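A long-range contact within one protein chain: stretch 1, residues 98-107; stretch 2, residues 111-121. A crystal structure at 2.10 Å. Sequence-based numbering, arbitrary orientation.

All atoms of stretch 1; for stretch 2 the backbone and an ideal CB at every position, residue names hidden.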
# COMPACT_ATOMS: atom_id res chain seq x y z
N THR A 98 10.23 4.20 -3.21
CA THR A 98 9.51 4.23 -4.49
C THR A 98 10.06 3.16 -5.42
O THR A 98 11.28 2.95 -5.50
CB THR A 98 9.64 5.61 -5.19
OG1 THR A 98 8.91 6.60 -4.45
CG2 THR A 98 9.10 5.56 -6.62
N VAL A 99 9.17 2.47 -6.13
CA VAL A 99 9.56 1.46 -7.10
C VAL A 99 9.19 1.91 -8.51
O VAL A 99 8.05 2.33 -8.75
CB VAL A 99 8.86 0.11 -6.80
CG1 VAL A 99 9.09 -0.89 -7.95
CG2 VAL A 99 9.35 -0.46 -5.48
N ILE A 100 10.15 1.85 -9.42
CA ILE A 100 9.92 2.12 -10.84
C ILE A 100 10.57 0.98 -11.65
O ILE A 100 11.74 0.69 -11.45
CB ILE A 100 10.57 3.46 -11.27
CG1 ILE A 100 9.99 4.63 -10.46
CG2 ILE A 100 10.40 3.69 -12.78
CD1 ILE A 100 10.83 5.91 -10.57
N LEU A 101 9.80 0.34 -12.53
CA LEU A 101 10.30 -0.79 -13.30
C LEU A 101 10.81 -0.40 -14.71
O LEU A 101 11.56 0.58 -14.84
CB LEU A 101 9.25 -1.92 -13.36
CG LEU A 101 8.84 -2.47 -11.99
CD1 LEU A 101 7.89 -3.66 -12.11
CD2 LEU A 101 10.08 -2.86 -11.16
N ASP A 102 10.42 -1.14 -15.74
CA ASP A 102 11.02 -1.00 -17.07
C ASP A 102 10.35 0.05 -17.96
O ASP A 102 9.13 0.16 -17.98
CB ASP A 102 10.96 -2.32 -17.83
CG ASP A 102 12.14 -3.23 -17.53
OD1 ASP A 102 13.11 -2.78 -16.87
OD2 ASP A 102 12.09 -4.41 -17.96
N GLU A 103 11.15 0.79 -18.73
CA GLU A 103 10.62 1.62 -19.80
C GLU A 103 9.57 2.61 -19.28
O GLU A 103 8.49 2.75 -19.87
CB GLU A 103 10.01 0.76 -20.91
CG GLU A 103 10.99 -0.22 -21.56
CD GLU A 103 12.06 0.47 -22.40
OE1 GLU A 103 11.88 1.65 -22.77
OE2 GLU A 103 13.10 -0.18 -22.68
N VAL A 104 9.89 3.28 -18.18
CA VAL A 104 9.01 4.31 -17.66
C VAL A 104 9.61 5.66 -18.01
O VAL A 104 10.72 5.98 -17.60
CB VAL A 104 8.81 4.19 -16.15
CG1 VAL A 104 7.90 5.32 -15.66
CG2 VAL A 104 8.20 2.83 -15.82
N GLU A 105 8.87 6.42 -18.80
CA GLU A 105 9.30 7.73 -19.26
C GLU A 105 8.49 8.79 -18.52
O GLU A 105 7.26 8.75 -18.52
CB GLU A 105 9.10 7.80 -20.77
CG GLU A 105 9.45 9.12 -21.43
CD GLU A 105 8.80 9.26 -22.80
OE1 GLU A 105 8.14 10.29 -23.05
OE2 GLU A 105 8.95 8.32 -23.63
N ILE A 106 9.18 9.73 -17.88
CA ILE A 106 8.54 10.69 -16.98
C ILE A 106 9.02 12.11 -17.28
O ILE A 106 10.22 12.36 -17.32
CB ILE A 106 8.92 10.40 -15.51
CG1 ILE A 106 8.64 8.94 -15.15
CG2 ILE A 106 8.18 11.34 -14.56
CD1 ILE A 106 9.24 8.51 -13.81
N GLY A 107 8.08 13.04 -17.46
CA GLY A 107 8.43 14.44 -17.67
C GLY A 107 8.99 15.11 -16.41
O GLY A 107 8.91 14.55 -15.32
N UNK A 111 6.77 14.17 -8.69
CA UNK A 111 6.84 14.07 -7.25
C UNK A 111 6.23 12.73 -6.84
O UNK A 111 5.02 12.54 -6.95
CB UNK A 111 6.12 15.24 -6.58
N UNK A 112 7.06 11.80 -6.39
CA UNK A 112 6.58 10.46 -6.04
C UNK A 112 6.77 10.22 -4.55
O UNK A 112 7.90 10.08 -4.08
CB UNK A 112 7.31 9.39 -6.85
N UNK A 113 5.66 10.14 -3.82
CA UNK A 113 5.70 10.03 -2.37
C UNK A 113 5.96 8.58 -1.91
O UNK A 113 6.07 7.68 -2.74
CB UNK A 113 4.39 10.54 -1.78
N UNK A 114 6.09 8.37 -0.60
CA UNK A 114 6.38 7.03 -0.08
C UNK A 114 5.37 5.95 -0.50
O UNK A 114 4.17 6.21 -0.58
CB UNK A 114 6.44 7.09 1.45
N UNK A 115 5.90 4.77 -0.78
CA UNK A 115 5.10 3.60 -1.18
C UNK A 115 4.43 3.76 -2.54
O UNK A 115 3.39 3.14 -2.80
CB UNK A 115 4.03 3.32 -0.12
N UNK A 116 5.02 4.56 -3.41
CA UNK A 116 4.50 4.65 -4.77
C UNK A 116 5.18 3.64 -5.67
O UNK A 116 6.28 3.18 -5.40
CB UNK A 116 4.69 6.06 -5.33
N UNK A 117 4.51 3.32 -6.77
CA UNK A 117 4.99 2.29 -7.67
C UNK A 117 4.58 2.61 -9.10
O UNK A 117 3.41 2.86 -9.37
CB UNK A 117 4.46 0.92 -7.25
N UNK A 118 5.56 2.63 -9.99
CA UNK A 118 5.32 2.74 -11.43
C UNK A 118 5.87 1.45 -12.05
O UNK A 118 7.04 1.12 -11.82
CB UNK A 118 5.98 3.99 -12.03
N UNK A 119 5.06 0.71 -12.80
CA UNK A 119 5.53 -0.57 -13.32
C UNK A 119 6.32 -0.43 -14.64
O UNK A 119 7.40 0.14 -14.63
CB UNK A 119 4.33 -1.50 -13.53
N UNK A 120 5.79 -0.92 -15.76
CA UNK A 120 6.56 -0.94 -17.00
C UNK A 120 5.83 -0.38 -18.23
O UNK A 120 4.63 -0.55 -18.38
CB UNK A 120 6.99 -2.38 -17.29
N UNK A 121 6.59 0.26 -19.12
CA UNK A 121 6.06 0.72 -20.39
C UNK A 121 4.99 1.77 -20.15
O UNK A 121 3.82 1.57 -20.47
CB UNK A 121 5.50 -0.45 -21.20

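At position 111 nothing of stretch 1 lies within 5.5 Å of the ideal CB, so this contact sets no preference; the residue is Leu-111.

Position 112 has extended backbone angles (-116/111) and a CB directed toward stretch 1, 4.0 Å from Thr-98 OG1. The CD1 methyl of Ile-100 lies further along, so a branched aliphatic chain would suit, though smaller residues would fit. It is Leu-112, whose CD1 comes within 4.0 Å of Ile-100 CD1.

The CBs of 113, 114 and 115 point away and have nothing of stretch 1 within 5.5 Å. Their backbone carries more information: 113 to 116 form a type II turn. Phi of -57° at 114 admits proline, and the positive phi at 115 (66/27) would favour glycine or asparagine. The residues are Cys-113, Pro-114 and Phe-115, the last adopting the left-handed conformation despite its side chain. Cys-113 O lies 3.5 Å from Thr-98 OG1.

At position 116 the CB points sideways and stands 4.3 Å from Thr-98 OG1. Serine, threonine or another small polar residue could use that hydroxyl. Thr-116, in the p rotamer, accepts a hydrogen bond from Thr-98 OG1 to its OG1 at 3.0 Å; the same OG1 donates to Cys-113 O at 2.6 Å, tying the turn to the contact.

Position 117 pairs in parallel with Val-99, CA to CA 4.7 Å, and its CB shares that residue's face. Valine, cysteine or threonine would suit. Cys-117 places SG 4.1 Å from Val-99 CG1.

Position 118 pairs with Ile-100, and its backbone N donates to Val-99 O (2.8 Å, 167°). Its CB lies 4.3 Å from Val-104 CG1 and 4.4 Å from Ile-100 CG1, an apolar setting for leucine, isoleucine or valine. The residue is Leu-118; Leu-101 N donates to Leu-118 O (3.0 Å, 148°). Leu-118 brings CD2 to 4.1 Å from Ile-100 CG1, 4.2 Å from Val-104 CG1 and 4.0 Å from Ile-106 CD1, so one methyl meets three side chains.

At 119 the CB points away, 4.4 Å from Leu-101 CD1, leaving the choice wide. Thr-119 contributes its carbonyl: Thr-119 O takes a weak hydrogen bond from Leu-101 N (3.2 Å, 126°).

The CB of 120 points sideways, 3.4 Å from Asp-102 O, near the backbone NH of Asp-102. A short acceptor such as serine would serve. Ser-120 OG accepts from Asp-102 N at 3.2 Å (152°).

Position 121 has positive phi (63/64), which favours glycine or asparagine, and its CB points away. In Asn-121, N donates to Asp-102 O at 2.8 Å, while OD1 rests 3.9 Å from Glu-103 CB.

Stretch 2 (111-121) LLCPFTCLTSN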
# COMPACT_ATOMS: atom_id res chain seq x y z
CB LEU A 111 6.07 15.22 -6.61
CG LEU A 111 5.85 15.11 -5.10
CD1 LEU A 111 7.17 15.17 -4.35
CD2 LEU A 111 4.91 16.20 -4.62
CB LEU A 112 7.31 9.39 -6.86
CG LEU A 112 7.37 9.67 -8.37
CD1 LEU A 112 8.33 8.71 -9.12
CD2 LEU A 112 5.99 9.64 -8.98
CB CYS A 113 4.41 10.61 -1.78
SG CYS A 113 4.18 12.40 -2.18
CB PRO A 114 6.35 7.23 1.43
CG PRO A 114 6.85 8.66 1.60
CD PRO A 114 6.19 9.40 0.46
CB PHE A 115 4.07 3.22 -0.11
CG PHE A 115 4.68 2.91 1.22
CD1 PHE A 115 5.32 1.69 1.43
CD2 PHE A 115 4.66 3.84 2.24
CE1 PHE A 115 5.92 1.40 2.66
CE2 PHE A 115 5.25 3.57 3.46
CZ PHE A 115 5.88 2.34 3.67
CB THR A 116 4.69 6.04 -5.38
OG1 THR A 116 5.99 6.54 -5.04
CG2 THR A 116 3.60 7.00 -4.89
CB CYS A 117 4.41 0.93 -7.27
SG CYS A 117 5.01 -0.48 -8.28
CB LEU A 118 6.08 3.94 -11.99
CG LEU A 118 5.48 5.36 -12.04
CD1 LEU A 118 4.27 5.60 -11.12
CD2 LEU A 118 6.56 6.39 -11.82
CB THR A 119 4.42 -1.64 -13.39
OG1 THR A 119 3.39 -1.24 -14.30
CG2 THR A 119 3.82 -1.89 -12.00
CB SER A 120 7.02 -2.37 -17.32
OG SER A 120 7.79 -2.90 -16.26
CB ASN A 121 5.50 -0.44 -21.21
CG ASN A 121 6.59 -1.39 -21.67
OD1 ASN A 121 7.18 -1.21 -22.74
ND2 ASN A 121 6.89 -2.38 -20.85
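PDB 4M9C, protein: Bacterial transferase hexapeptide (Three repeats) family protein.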